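Local coordinates for TfuA domain-containing protein (Methanosarcina acetivorans, PDB 6XP8) that takes part in peptide backbone thioamidation, probably as a partner of a YcaO enzyme that installs the thioamide, at residues S84-T88 with H89-G93; G95-Y98 with E99-R102; L169-E172 with G173-G177; P180-K183 with G184-L187. All coordinates share one frame; numbering follows the deposited sequence.

Contact 1 of 4, residues S84-T88 with H89-G93; sequences SELDT and HGMVG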
ATOM      1  N   SER A  84      -0.759  -6.459 -10.564  1.00 16.21           N
ATOM      2  CA  SER A  84      -0.248  -5.909 -11.824  1.00 16.88           C
ATOM      3  C   SER A  84       0.558  -6.938 -12.627  1.00 17.38           C
ATOM      4  O   SER A  84       0.629  -6.857 -13.859  1.00 17.68           O
ATOM      5  CB  SER A  84       0.579  -4.643 -11.581  1.00 16.69           C
ATOM      6  OG  SER A  84       1.886  -4.940 -11.119  1.00 17.03           O
ATOM      7  N   GLU A  85       1.153  -7.895 -11.917  1.00 17.34           N
ATOM      8  CA  GLU A  85       1.948  -8.963 -12.531  1.00 18.29           C
ATOM      9  C   GLU A  85       1.118 -10.178 -12.927  1.00 18.95           C
ATOM     10  O   GLU A  85       1.512 -10.927 -13.828  1.00 19.00           O
ATOM     11  CB  GLU A  85       3.084  -9.401 -11.597  1.00 18.66           C
ATOM     12  CG  GLU A  85       4.081  -8.300 -11.261  1.00 19.31           C
ATOM     13  CD  GLU A  85       4.884  -8.557  -9.993  1.00 19.47           C
ATOM     14  OE1 GLU A  85       4.543  -9.472  -9.214  1.00 19.22           O
ATOM     15  OE2 GLU A  85       5.869  -7.824  -9.767  1.00 20.56           O
ATOM     16  N   LEU A  86      -0.019 -10.380 -12.255  1.00 18.60           N
ATOM     17  CA  LEU A  86      -0.781 -11.627 -12.393  1.00 19.56           C
ATOM     18  C   LEU A  86      -2.258 -11.467 -12.780  1.00 19.74           C
ATOM     19  O   LEU A  86      -3.011 -12.450 -12.741  1.00 19.86           O
ATOM     20  CB  LEU A  86      -0.641 -12.482 -11.117  1.00 19.64           C
ATOM     21  CG  LEU A  86       0.764 -12.952 -10.712  1.00 19.93           C
ATOM     22  CD1 LEU A  86       0.803 -13.345  -9.245  1.00 20.21           C
ATOM     23  CD2 LEU A  86       1.260 -14.097 -11.590  1.00 20.13           C
ATOM     24  N   ASP A  87      -2.668 -10.255 -13.171  1.00 20.32           N
ATOM     25  CA  ASP A  87      -4.071 -10.010 -13.566  1.00 21.74           C
ATOM     26  C   ASP A  87      -4.526 -10.806 -14.785  1.00 22.81           C
ATOM     27  O   ASP A  87      -5.690 -11.210 -14.866  1.00 23.27           O
ATOM     28  CB  ASP A  87      -4.403  -8.515 -13.731  1.00 21.73           C
ATOM     29  CG  ASP A  87      -3.395  -7.749 -14.594  1.00 22.19           C
ATOM     30  OD1 ASP A  87      -2.524  -8.359 -15.253  1.00 22.24           O
ATOM     31  OD2 ASP A  87      -3.481  -6.503 -14.601  1.00 23.25           O
ATOM     32  N   THR A  88      -3.596 -11.042 -15.709  1.00 23.89           N
ATOM     33  CA  THR A  88      -3.867 -11.843 -16.913  1.00 25.15           C
ATOM     34  C   THR A  88      -4.074 -13.332 -16.590  1.00 25.47           C
ATOM     35  O   THR A  88      -4.596 -14.087 -17.418  1.00 25.23           O
ATOM     36  CB  THR A  88      -2.759 -11.682 -17.981  1.00 25.84           C
ATOM     37  OG1 THR A  88      -1.499 -12.095 -17.440  1.00 27.54           O
ATOM     38  CG2 THR A  88      -2.661 -10.232 -18.463  1.00 25.81           C
ATOM     39  N   HIS A  89      -3.679 -13.730 -15.377  1.00 25.00           N
ATOM     40  CA  HIS A  89      -3.803 -15.107 -14.889  1.00 24.76           C
ATOM     41  C   HIS A  89      -4.997 -15.342 -13.954  1.00 23.55           C
ATOM     42  O   HIS A  89      -5.222 -16.470 -13.496  1.00 24.16           O
ATOM     43  CB  HIS A  89      -2.509 -15.526 -14.192  1.00 26.40           C
ATOM     44  CG  HIS A  89      -1.362 -15.745 -15.127  1.00 28.08           C
ATOM     45  ND1 HIS A  89      -0.384 -14.797 -15.341  1.00 28.97           N
ATOM     46  CD2 HIS A  89      -1.031 -16.807 -15.900  1.00 28.43           C
ATOM     47  CE1 HIS A  89       0.495 -15.263 -16.209  1.00 28.83           C
ATOM     48  NE2 HIS A  89       0.125 -16.480 -16.564  1.00 29.49           N
ATOM     49  N   GLY A  90      -5.746 -14.281 -13.657  1.00 22.56           N
ATOM     50  CA  GLY A  90      -6.953 -14.391 -12.838  1.00 20.80           C
ATOM     51  C   GLY A  90      -6.968 -13.621 -11.530  1.00 19.59           C
ATOM     52  O   GLY A  90      -8.011 -13.541 -10.882  1.00 20.18           O
ATOM     53  N   MET A  91      -5.823 -13.069 -11.126  1.00 18.88           N
ATOM     54  CA  MET A  91      -5.787 -12.202  -9.943  1.00 17.50           C
ATOM     55  C   MET A  91      -6.518 -10.890 -10.229  1.00 17.46           C
ATOM     56  O   MET A  91      -6.309 -10.267 -11.266  1.00 17.73           O
ATOM     57  CB  MET A  91      -4.358 -11.943  -9.465  1.00 16.70           C
ATOM     58  CG  MET A  91      -4.276 -11.270  -8.099  1.00 15.99           C
ATOM     59  SD  MET A  91      -2.594 -11.294  -7.464  1.00 15.53           S
ATOM     60  CE  MET A  91      -2.719 -10.186  -6.059  1.00 14.41           C
ATOM     61  N   VAL A  92      -7.378 -10.496  -9.296  1.00 17.32           N
ATOM     62  CA  VAL A  92      -8.162  -9.273  -9.409  1.00 17.22           C
ATOM     63  C   VAL A  92      -7.372  -8.157  -8.737  1.00 17.11           C
ATOM     64  O   VAL A  92      -7.017  -8.272  -7.566  1.00 17.60           O
ATOM     65  CB  VAL A  92      -9.540  -9.419  -8.710  1.00 17.61           C
ATOM     66  CG1 VAL A  92     -10.352  -8.131  -8.818  1.00 18.23           C
ATOM     67  CG2 VAL A  92     -10.328 -10.599  -9.278  1.00 18.31           C
ATOM     68  N   GLY A  93      -7.087  -7.096  -9.490  1.00 15.88           N
ATOM     69  CA  GLY A  93      -6.499  -5.879  -8.928  1.00 15.92           C
ATOM     70  C   GLY A  93      -7.545  -4.805  -8.709  1.00 15.69           C
ATOM     71  O   GLY A  93      -8.444  -4.637  -9.541  1.00 15.93           O
TER
HETATM   72  O   HOH W   1      -7.835  -9.509 -13.526  1.00 27.29           O
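Leu86 and His89 cross at a slant where helix 78-86 gives way to the turn that leads into strand 92-93. Two groups approach the imidazole obliquely: CD2 of Leu86 comes within 4.2 Å of ND1 of His89, and OG1 of Thr88 lies 3.6 Å from the same ND1. Thr88 brings its hydroxyl there by setting OG1 between its own backbone N and carbonyl carbon (chi1 60°). Further along, Leu86 and Met91 meet at their roots, CB to CB at 4.1 Å, and the extended Met91 chain then runs off toward Arg82 and Ala83, with Ile62 of helix 59-67 also in touch.

Backbone bonds close the turn. Leu86 O accepts His89 N at 3.0 Å, from above the carbonyl plane, and takes a weak second bond from Met91 N. Gly90 N bonds weakly to Asp87 O, and the positive phi of Gly90 (119°) suits a glycine. A CA-H...O contact joins Asp87 CA to Met91 O at 3.2 Å, and a water donates to both Asp87 O and Met91 O. OD2 of Asp87 turns instead to Tyr98 OH, with which it is hydrogen-bonded.

The chemistry implies a turn of the beta-alpha-beta unit closed by one sound and two weak backbone bonds together with a bridging water, while ND1 of His89 is buried without a polar partner.

Contact 2 of 4, residues G95-Y98 with E99-R102; sequences GKVY and EWYR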
ATOM      1  N   GLY A  95      -8.039  -0.579  -6.976  1.00 15.60           N
ATOM      2  CA  GLY A  95      -7.471   0.631  -6.399  1.00 15.48           C
ATOM      3  C   GLY A  95      -6.477   1.336  -7.299  1.00 15.46           C
ATOM      4  O   GLY A  95      -6.048   0.791  -8.320  1.00 15.60           O
ATOM      5  N   LYS A  96      -6.095   2.545  -6.893  1.00 16.19           N
ATOM      6  CA  LYS A  96      -5.233   3.422  -7.698  1.00 16.56           C
ATOM      7  C   LYS A  96      -3.793   2.914  -7.842  1.00 15.85           C
ATOM      8  O   LYS A  96      -3.199   3.023  -8.924  1.00 15.69           O
ATOM      9  CB  LYS A  96      -5.244   4.858  -7.146  1.00 18.03           C
ATOM     10  CG  LYS A  96      -6.622   5.525  -7.095  1.00 19.70           C
ATOM     11  CD  LYS A  96      -7.158   5.948  -8.458  1.00 21.78           C
ATOM     12  CE  LYS A  96      -8.360   6.874  -8.314  1.00 22.75           C
ATOM     13  NZ  LYS A  96      -9.125   7.042  -9.586  1.00 24.48           N
ATOM     14  N   VAL A  97      -3.239   2.356  -6.764  1.00 15.46           N
ATOM     15  CA  VAL A  97      -1.860   1.846  -6.782  1.00 14.88           C
ATOM     16  C   VAL A  97      -1.742   0.723  -7.820  1.00 14.96           C
ATOM     17  O   VAL A  97      -0.802   0.713  -8.618  1.00 15.10           O
ATOM     18  CB  VAL A  97      -1.355   1.417  -5.375  1.00 14.68           C
ATOM     19  CG1 VAL A  97       0.081   0.919  -5.439  1.00 14.46           C
ATOM     20  CG2 VAL A  97      -1.430   2.580  -4.394  1.00 14.87           C
ATOM     21  N   TYR A  98      -2.717  -0.189  -7.828  1.00 15.45           N
ATOM     22  CA  TYR A  98      -2.798  -1.232  -8.848  1.00 15.90           C
ATOM     23  C   TYR A  98      -2.852  -0.641 -10.264  1.00 16.35           C
ATOM     24  O   TYR A  98      -2.100  -1.070 -11.141  1.00 16.34           O
ATOM     25  CB  TYR A  98      -4.009  -2.145  -8.617  1.00 15.77           C
ATOM     26  CG  TYR A  98      -4.368  -2.976  -9.836  1.00 15.92           C
ATOM     27  CD1 TYR A  98      -3.522  -3.997 -10.290  1.00 15.93           C
ATOM     28  CD2 TYR A  98      -5.547  -2.720 -10.548  1.00 16.04           C
ATOM     29  CE1 TYR A  98      -3.846  -4.747 -11.419  1.00 16.15           C
ATOM     30  CE2 TYR A  98      -5.885  -3.472 -11.667  1.00 16.38           C
ATOM     31  CZ  TYR A  98      -5.035  -4.475 -12.097  1.00 16.28           C
ATOM     32  OH  TYR A  98      -5.382  -5.214 -13.207  1.00 17.17           O
ATOM     33  N   GLU A  99      -3.755   0.321 -10.470  1.00 17.41           N
ATOM     34  CA  GLU A  99      -3.905   1.007 -11.759  1.00 18.89           C
ATOM     35  C   GLU A  99      -2.593   1.625 -12.250  1.00 18.66           C
ATOM     36  O   GLU A  99      -2.228   1.455 -13.419  1.00 18.73           O
ATOM     37  CB  GLU A  99      -5.010   2.062 -11.688  1.00 20.50           C
ATOM     38  CG  GLU A  99      -6.417   1.477 -11.616  1.00 22.89           C
ATOM     39  CD  GLU A  99      -7.477   2.468 -11.153  1.00 24.84           C
ATOM     40  OE1 GLU A  99      -7.194   3.684 -11.022  1.00 26.29           O
ATOM     41  OE2 GLU A  99      -8.620   2.019 -10.919  1.00 26.15           O
ATOM     42  N   TRP A 100      -1.886   2.315 -11.354  1.00 18.04           N
ATOM     43  CA  TRP A 100      -0.596   2.929 -11.693  1.00 18.17           C
ATOM     44  C   TRP A 100       0.477   1.912 -12.084  1.00 17.39           C
ATOM     45  O   TRP A 100       1.220   2.145 -13.035  1.00 17.35           O
ATOM     46  CB  TRP A 100      -0.092   3.833 -10.565  1.00 19.24           C
ATOM     47  CG  TRP A 100      -0.926   5.055 -10.302  1.00 21.02           C
ATOM     48  CD1 TRP A 100      -1.588   5.821 -11.225  1.00 21.32           C
ATOM     49  CD2 TRP A 100      -1.152   5.676  -9.033  1.00 21.97           C
ATOM     50  NE1 TRP A 100      -2.225   6.868 -10.606  1.00 22.62           N
ATOM     51  CE2 TRP A 100      -1.977   6.805  -9.261  1.00 22.63           C
ATOM     52  CE3 TRP A 100      -0.751   5.380  -7.719  1.00 22.99           C
ATOM     53  CZ2 TRP A 100      -2.409   7.644  -8.221  1.00 23.27           C
ATOM     54  CZ3 TRP A 100      -1.179   6.215  -6.682  1.00 23.43           C
ATOM     55  CH2 TRP A 100      -2.002   7.331  -6.944  1.00 23.54           C
ATOM     56  N   TYR A 101       0.553   0.792 -11.359  1.00 16.80           N
ATOM     57  CA  TYR A 101       1.470  -0.302 -11.715  1.00 16.86           C
ATOM     58  C   TYR A 101       1.105  -0.910 -13.073  1.00 17.18           C
ATOM     59  O   TYR A 101       1.977  -1.104 -13.924  1.00 16.88           O
ATOM     60  CB  TYR A 101       1.475  -1.407 -10.649  1.00 16.48           C
ATOM     61  CG  TYR A 101       2.392  -1.200  -9.458  1.00 16.71           C
ATOM     62  CD1 TYR A 101       3.768  -0.955  -9.625  1.00 16.67           C
ATOM     63  CD2 TYR A 101       1.892  -1.303  -8.151  1.00 16.69           C
ATOM     64  CE1 TYR A 101       4.602  -0.772  -8.527  1.00 16.80           C
ATOM     65  CE2 TYR A 101       2.723  -1.132  -7.046  1.00 16.53           C
ATOM     66  CZ  TYR A 101       4.073  -0.875  -7.240  1.00 16.72           C
ATOM     67  OH  TYR A 101       4.889  -0.709  -6.149  1.00 16.64           O
ATOM     68  N   ARG A 102      -0.188  -1.198 -13.254  1.00 17.57           N
ATOM     69  CA  ARG A 102      -0.732  -1.778 -14.491  1.00 18.22           C
ATOM     70  C   ARG A 102      -0.357  -0.954 -15.732  1.00 18.78           C
ATOM     71  O   ARG A 102       0.066  -1.510 -16.751  1.00 18.57           O
ATOM     72  CB  ARG A 102      -2.261  -1.912 -14.371  1.00 18.52           C
ATOM     73  CG  ARG A 102      -2.965  -2.558 -15.559  1.00 18.88           C
ATOM     74  CD  ARG A 102      -4.459  -2.249 -15.561  1.00 18.98           C
ATOM     75  NE  ARG A 102      -4.725  -0.810 -15.645  1.00 19.99           N
ATOM     76  CZ  ARG A 102      -5.866  -0.217 -15.291  1.00 20.30           C
ATOM     77  NH1 ARG A 102      -6.887  -0.927 -14.817  1.00 21.10           N
ATOM     78  NH2 ARG A 102      -5.984   1.101 -15.399  1.00 20.34           N
TER
HETATM   79  O   HOH W   2      -9.635  -0.019  -9.221  1.00 28.29           O
HETATM   80  O   HOH W   3      -9.818   4.373  -9.995  1.00 41.04           O
HETATM   81  O   HOH W   4      -7.489  -3.809 -14.934  1.00 28.00           O
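Trp100 reaches back along helix 96-102 to lie against Lys96 and Val97, one turn earlier. Its CB sits 3.6 Å from Lys96 O, and CG comes nearer still, at 3.3 Å from the same oxygen. The first torsion (chi1 -66°) sets CG beside the backbone N and lays the indole back over that carbonyl, which lies above one ring face toward its rim. Lys96 O at the same time accepts Trp100 N. On the six-membered ring, CE3 approaches Val97 CA, whereas CZ2 and CH2 meet Lys96 CB. That CB stands 4.1 Å from the ring centroid and 12° off the normal, a CH-pi contact over the face. At the far rim, CZ3 of Trp100 brushes Val97 CG2.

Val97 also lies alongside Tyr101, CG1 to CE2 at 3.7 Å, both pointing the same way. Lys96 bends at chi2, and its CD comes 3.4 Å from Glu99 OE1; the charged ends stay beyond salt-bridge range, but a water links Lys96 NZ to Glu99 OE2. A second water joins that same OE2 to Gly95 N.

One turn apart, Tyr98 and Arg102 cross, their ring and guanidinium planes turned 73° to each other, with a water between Tyr98 OH and Arg102 NH1. Tyr98 OH also has Asp87, and Tyr101 OH bonds to Ser108 O.

Successive i to i+4 bonds begin with Glu99 N to Gly95 O. Gly95 holds the N-cap position, and Asp202 accepts the NH groups of Lys96 and Val97: this is the opening turn of an alpha-helix, here the one following the last strand of the parallel sheet.

Contact 3 of 4, residues L169-E172 with G173-G177; sequences LTKE and GGKKG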
ATOM      1  N   LEU A 169      11.088  14.914   5.455  1.00 19.83           N
ATOM      2  CA  LEU A 169      11.086  15.504   4.120  1.00 19.86           C
ATOM      3  C   LEU A 169      11.125  17.032   4.160  1.00 19.55           C
ATOM      4  O   LEU A 169      11.919  17.640   3.441  1.00 18.87           O
ATOM      5  CB  LEU A 169       9.877  15.010   3.312  1.00 21.10           C
ATOM      6  CG  LEU A 169       9.802  15.291   1.806  1.00 21.84           C
ATOM      7  CD1 LEU A 169      10.957  14.632   1.058  1.00 22.69           C
ATOM      8  CD2 LEU A 169       8.462  14.829   1.250  1.00 22.48           C
ATOM      9  N   THR A 170      10.277  17.634   4.998  1.00 19.78           N
ATOM     10  CA  THR A 170      10.239  19.099   5.145  1.00 20.47           C
ATOM     11  C   THR A 170      11.494  19.647   5.830  1.00 20.82           C
ATOM     12  O   THR A 170      11.958  20.737   5.488  1.00 20.36           O
ATOM     13  CB  THR A 170       8.969  19.607   5.866  1.00 20.48           C
ATOM     14  OG1 THR A 170       8.836  18.965   7.141  1.00 20.55           O
ATOM     15  CG2 THR A 170       7.718  19.358   5.013  1.00 20.03           C
ATOM     16  N   LYS A 171      12.035  18.883   6.782  1.00 21.53           N
ATOM     17  CA  LYS A 171      13.258  19.250   7.505  1.00 22.54           C
ATOM     18  C   LYS A 171      14.475  19.247   6.572  1.00 22.40           C
ATOM     19  O   LYS A 171      15.195  20.245   6.498  1.00 22.18           O
ATOM     20  CB  LYS A 171      13.472  18.315   8.706  1.00 23.95           C
ATOM     21  CG  LYS A 171      14.615  18.672   9.640  1.00 26.19           C
ATOM     22  CD  LYS A 171      14.526  17.821  10.898  1.00 27.58           C
ATOM     23  CE  LYS A 171      15.850  17.780  11.638  1.00 29.99           C
ATOM     24  NZ  LYS A 171      15.777  16.901  12.839  1.00 31.78           N
ATOM     25  N   GLU A 172      14.671  18.137   5.854  1.00 22.45           N
ATOM     26  CA  GLU A 172      15.774  17.981   4.900  1.00 23.29           C
ATOM     27  C   GLU A 172      15.598  18.909   3.693  1.00 22.48           C
ATOM     28  O   GLU A 172      16.578  19.453   3.182  1.00 22.10           O
ATOM     29  CB  GLU A 172      15.904  16.520   4.447  1.00 24.86           C
ATOM     30  CG  GLU A 172      17.177  16.213   3.661  1.00 27.02           C
ATOM     31  CD  GLU A 172      17.387  14.735   3.356  1.00 29.35           C
ATOM     32  OE1 GLU A 172      16.472  13.906   3.581  1.00 31.28           O
ATOM     33  OE2 GLU A 172      18.488  14.395   2.873  1.00 30.28           O
ATOM     34  N   GLY A 173      14.347  19.074   3.250  1.00 22.28           N
ATOM     35  CA  GLY A 173      13.990  20.030   2.201  1.00 22.60           C
ATOM     36  C   GLY A 173      14.439  21.443   2.527  1.00 23.56           C
ATOM     37  O   GLY A 173      15.051  22.111   1.690  1.00 23.38           O
ATOM     38  N   GLY A 174      14.146  21.879   3.755  1.00 23.67           N
ATOM     39  CA  GLY A 174      14.576  23.183   4.273  1.00 24.81           C
ATOM     40  C   GLY A 174      16.087  23.319   4.375  1.00 25.15           C
ATOM     41  O   GLY A 174      16.648  24.348   3.990  1.00 25.73           O
ATOM     42  N   LYS A 175      16.739  22.274   4.887  1.00 25.76           N
ATOM     43  CA  LYS A 175      18.204  22.225   5.021  1.00 25.78           C
ATOM     44  C   LYS A 175      18.939  22.259   3.675  1.00 25.96           C
ATOM     45  O   LYS A 175      20.043  22.805   3.581  1.00 26.58           O
ATOM     46  CB  LYS A 175      18.633  20.982   5.813  1.00 26.59           C
ATOM     47  CG  LYS A 175      18.390  21.070   7.310  1.00 27.60           C
ATOM     48  CD  LYS A 175      18.877  19.805   7.999  1.00 28.90           C
ATOM     49  CE  LYS A 175      18.535  19.803   9.479  1.00 30.40           C
ATOM     50  NZ  LYS A 175      18.895  18.499  10.102  1.00 31.38           N
ATOM     51  N   LYS A 176      18.319  21.679   2.646  1.00 25.11           N
ATOM     52  CA  LYS A 176      18.887  21.634   1.293  1.00 25.40           C
ATOM     53  C   LYS A 176      18.458  22.812   0.404  1.00 24.88           C
ATOM     54  O   LYS A 176      18.784  22.843  -0.789  1.00 25.17           O
ATOM     55  CB  LYS A 176      18.547  20.300   0.617  1.00 26.24           C
ATOM     56  CG  LYS A 176      19.320  19.107   1.158  1.00 27.05           C
ATOM     57  CD  LYS A 176      18.847  17.812   0.511  1.00 28.07           C
ATOM     58  CE  LYS A 176      19.826  16.670   0.746  1.00 29.16           C
ATOM     59  NZ  LYS A 176      20.951  16.696  -0.233  1.00 30.55           N
ATOM     60  N   GLY A 177      17.731  23.767   0.992  1.00 23.79           N
ATOM     61  CA  GLY A 177      17.267  24.975   0.292  1.00 22.87           C
ATOM     62  C   GLY A 177      16.218  24.731  -0.778  1.00 22.45           C
ATOM     63  O   GLY A 177      16.166  25.445  -1.786  1.00 22.76           O
TER
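Glu172 and Lys176 lie side by side where helix 166-175 ends in a Schellman motif at Gly177, Lys176 being the first residue beyond the helix. At Gly177 phi turns positive (68°), and Gly177 N bonds back to Gly174 O. Both side chains point the same way: CG of Glu172 runs 3.9 Å from Lys176 CD, and OE2 of Glu172 reaches Lys176 CE at 3.4 Å. The last torsion of Lys176 (chi4 -83°) swings its amine aside, leaving NZ 4.6 Å from Glu172 OE2, beyond a salt bridge. The attraction is therefore probably a loose electrostatic one, added to the packing of methylenes. Glu172 also touches Leu155 of helix 146-157.

Lys171 forms a second pair with Lys175, likewise side by side and pointing the same way. Their like charges stand close and would be expected to repel somewhat, although both residues are exposed.

Gly173 is the buried member of the group, and its N bonds to Leu169 O at 2.8 Å. Leu169 O also lies close against the side of Gly173 where a side chain would start, and the glycine brings only hydrogen there. At the surface, CE of Lys171 passes 3.5 Å from Lys175 NZ, while the two NZ atoms are 4.4 Å apart.

Contact 4 of 4, residues P180-K183 with G184-L187; sequences PKEK and GKQL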
ATOM      1  N   PRO A 180      11.307  27.393   1.602  1.00 21.27           N
ATOM      2  CA  PRO A 180      11.452  28.230   2.798  1.00 22.01           C
ATOM      3  C   PRO A 180      10.942  27.496   4.033  1.00 22.91           C
ATOM      4  O   PRO A 180       9.962  26.751   3.942  1.00 22.24           O
ATOM      5  CB  PRO A 180      10.569  29.441   2.489  1.00 22.00           C
ATOM      6  CG  PRO A 180      10.576  29.532   1.004  1.00 21.99           C
ATOM      7  CD  PRO A 180      10.588  28.107   0.526  1.00 21.63           C
ATOM      8  N   LYS A 181      11.612  27.700   5.166  1.00 24.42           N
ATOM      9  CA  LYS A 181      11.296  26.964   6.395  1.00 25.87           C
ATOM     10  C   LYS A 181       9.898  27.244   6.958  1.00 26.32           C
ATOM     11  O   LYS A 181       9.252  26.328   7.467  1.00 25.78           O
ATOM     12  CB  LYS A 181      12.393  27.144   7.450  1.00 27.88           C
ATOM     13  CG  LYS A 181      13.641  26.332   7.125  1.00 29.13           C
ATOM     14  CD  LYS A 181      14.771  26.537   8.117  1.00 30.30           C
ATOM     15  CE  LYS A 181      16.039  25.894   7.578  1.00 31.56           C
ATOM     16  NZ  LYS A 181      17.260  26.295   8.331  1.00 32.53           N
ATOM     17  N   GLU A 182       9.426  28.487   6.846  1.00 26.69           N
ATOM     18  CA  GLU A 182       8.059  28.827   7.271  1.00 27.39           C
ATOM     19  C   GLU A 182       7.003  28.178   6.380  1.00 26.96           C
ATOM     20  O   GLU A 182       5.975  27.698   6.873  1.00 26.18           O
ATOM     21  CB  GLU A 182       7.853  30.345   7.357  1.00 29.21           C
ATOM     22  CG  GLU A 182       8.562  31.001   8.534  1.00 31.15           C
ATOM     23  CD  GLU A 182       8.026  30.548   9.881  1.00 32.34           C
ATOM     24  OE1 GLU A 182       6.933  31.010  10.277  1.00 34.15           O
ATOM     25  OE2 GLU A 182       8.706  29.733  10.542  1.00 33.00           O
ATOM     26  N   LYS A 183       7.283  28.155   5.075  1.00 26.15           N
ATOM     27  CA  LYS A 183       6.454  27.464   4.089  1.00 25.98           C
ATOM     28  C   LYS A 183       6.488  25.947   4.320  1.00 25.01           C
ATOM     29  O   LYS A 183       5.477  25.262   4.126  1.00 24.62           O
ATOM     30  CB  LYS A 183       6.915  27.809   2.670  1.00 26.43           C
ATOM     31  CG  LYS A 183       5.804  27.767   1.638  1.00 26.76           C
ATOM     32  CD  LYS A 183       6.281  28.224   0.268  1.00 27.47           C
ATOM     33  CE  LYS A 183       5.124  28.241  -0.716  1.00 27.35           C
ATOM     34  NZ  LYS A 183       5.565  28.467  -2.120  1.00 28.31           N
ATOM     35  N   GLY A 184       7.651  25.446   4.744  1.00 24.11           N
ATOM     36  CA  GLY A 184       7.832  24.048   5.141  1.00 24.05           C
ATOM     37  C   GLY A 184       6.967  23.653   6.326  1.00 23.53           C
ATOM     38  O   GLY A 184       6.416  22.554   6.348  1.00 23.25           O
ATOM     39  N   LYS A 185       6.845  24.558   7.300  1.00 23.88           N
ATOM     40  CA  LYS A 185       6.026  24.338   8.503  1.00 24.72           C
ATOM     41  C   LYS A 185       4.536  24.251   8.181  1.00 24.13           C
ATOM     42  O   LYS A 185       3.833  23.395   8.721  1.00 24.09           O
ATOM     43  CB  LYS A 185       6.285  25.429   9.550  1.00 26.23           C
ATOM     44  CG  LYS A 185       7.606  25.266  10.286  1.00 28.75           C
ATOM     45  CD  LYS A 185       7.906  26.454  11.187  1.00 30.15           C
ATOM     46  CE  LYS A 185       9.368  26.488  11.613  1.00 31.69           C
ATOM     47  NZ  LYS A 185       9.780  25.327  12.459  1.00 33.61           N
ATOM     48  N   GLN A 186       4.077  25.128   7.285  1.00 23.43           N
ATOM     49  CA  GLN A 186       2.699  25.113   6.790  1.00 23.26           C
ATOM     50  C   GLN A 186       2.418  23.837   6.000  1.00 22.40           C
ATOM     51  O   GLN A 186       1.346  23.244   6.138  1.00 22.48           O
ATOM     52  CB  GLN A 186       2.398  26.359   5.944  1.00 25.00           C
ATOM     53  CG  GLN A 186       2.505  27.683   6.696  1.00 26.80           C
ATOM     54  CD  GLN A 186       1.515  27.811   7.843  1.00 28.24           C
ATOM     55  OE1 GLN A 186       0.307  27.615   7.671  1.00 28.85           O
ATOM     56  NE2 GLN A 186       2.025  28.146   9.026  1.00 29.05           N
ATOM     57  N   LEU A 187       3.399  23.410   5.204  1.00 20.68           N
ATOM     58  CA  LEU A 187       3.301  22.157   4.451  1.00 20.15           C
ATOM     59  C   LEU A 187       3.216  20.931   5.369  1.00 20.07           C
ATOM     60  O   LEU A 187       2.399  20.034   5.130  1.00 19.77           O
ATOM     61  CB  LEU A 187       4.468  22.025   3.464  1.00 19.55           C
ATOM     62  CG  LEU A 187       4.607  20.721   2.668  1.00 19.44           C
ATOM     63  CD1 LEU A 187       3.419  20.488   1.747  1.00 19.53           C
ATOM     64  CD2 LEU A 187       5.901  20.753   1.884  1.00 19.18           C
TER
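Gly184 closes the first turn of helix 181-193, its N bonded to Pro180 O at 2.8 Å in the carbonyl plane. The carbonyls of Pro180 and Lys181 crowd in on Gly184, which has no side chain to fit.

Lys185 comes next and carries the main side-chain contact. Its CG passes 3.4 Å from Lys181 O, the carbonyl that also accepts Lys185 N, and its CD then meets OE2 of Glu182 at 3.4 Å. The two side chains cross at an angle: Glu182 folds over at chi2 (-65°) and brings its carboxylate onto the lysine methylenes. A kink at chi4 (-64°) leaves NZ of Lys185 4.9 Å from that OE2, too far for a salt bridge.

This is the opening turn of an alpha-helix, with Pro180 at the N-cap and i to i+4 bonds. Gln186 follows, its N bonded to Glu182 O and its CG 3.5 Å from the same oxygen. Leu187 ends the segment on the buried side. Its N bonds to Lys183 O, and CB sits 3.5 Å from that oxygen, while the side chain packs on Leu152, Val144 and Ile179. Lys183 stretches out to a salt bridge with Glu148 of helix 146-157.

In the fold
Contacts 1 and 2 belong together: strand 92-93 leads into helix 96-102, and Gly93 C rests 3.4 Å from Tyr98 CD2, while Ser84 packs on Tyr101. Contacts 3 and 4 form a second pair on consecutive helices, touching where Thr170 CG2 lies 3.9 Å from Leu187 CD2. Contact 1 is on the opposite side of the chain's centre from both, its centre about 40 Å from that of contact 3. All four mix buried and exposed residues. Contact 2, whose centre lies closest to the centre of the chain, about 10 Å away, relies on aromatic rings and water-linked charged ends; contact 1 on turn carbonyls and one water; the distant helical pair on glutamate carboxylates resting against lysine methylenes at the surface, with a buried glycine in each helix.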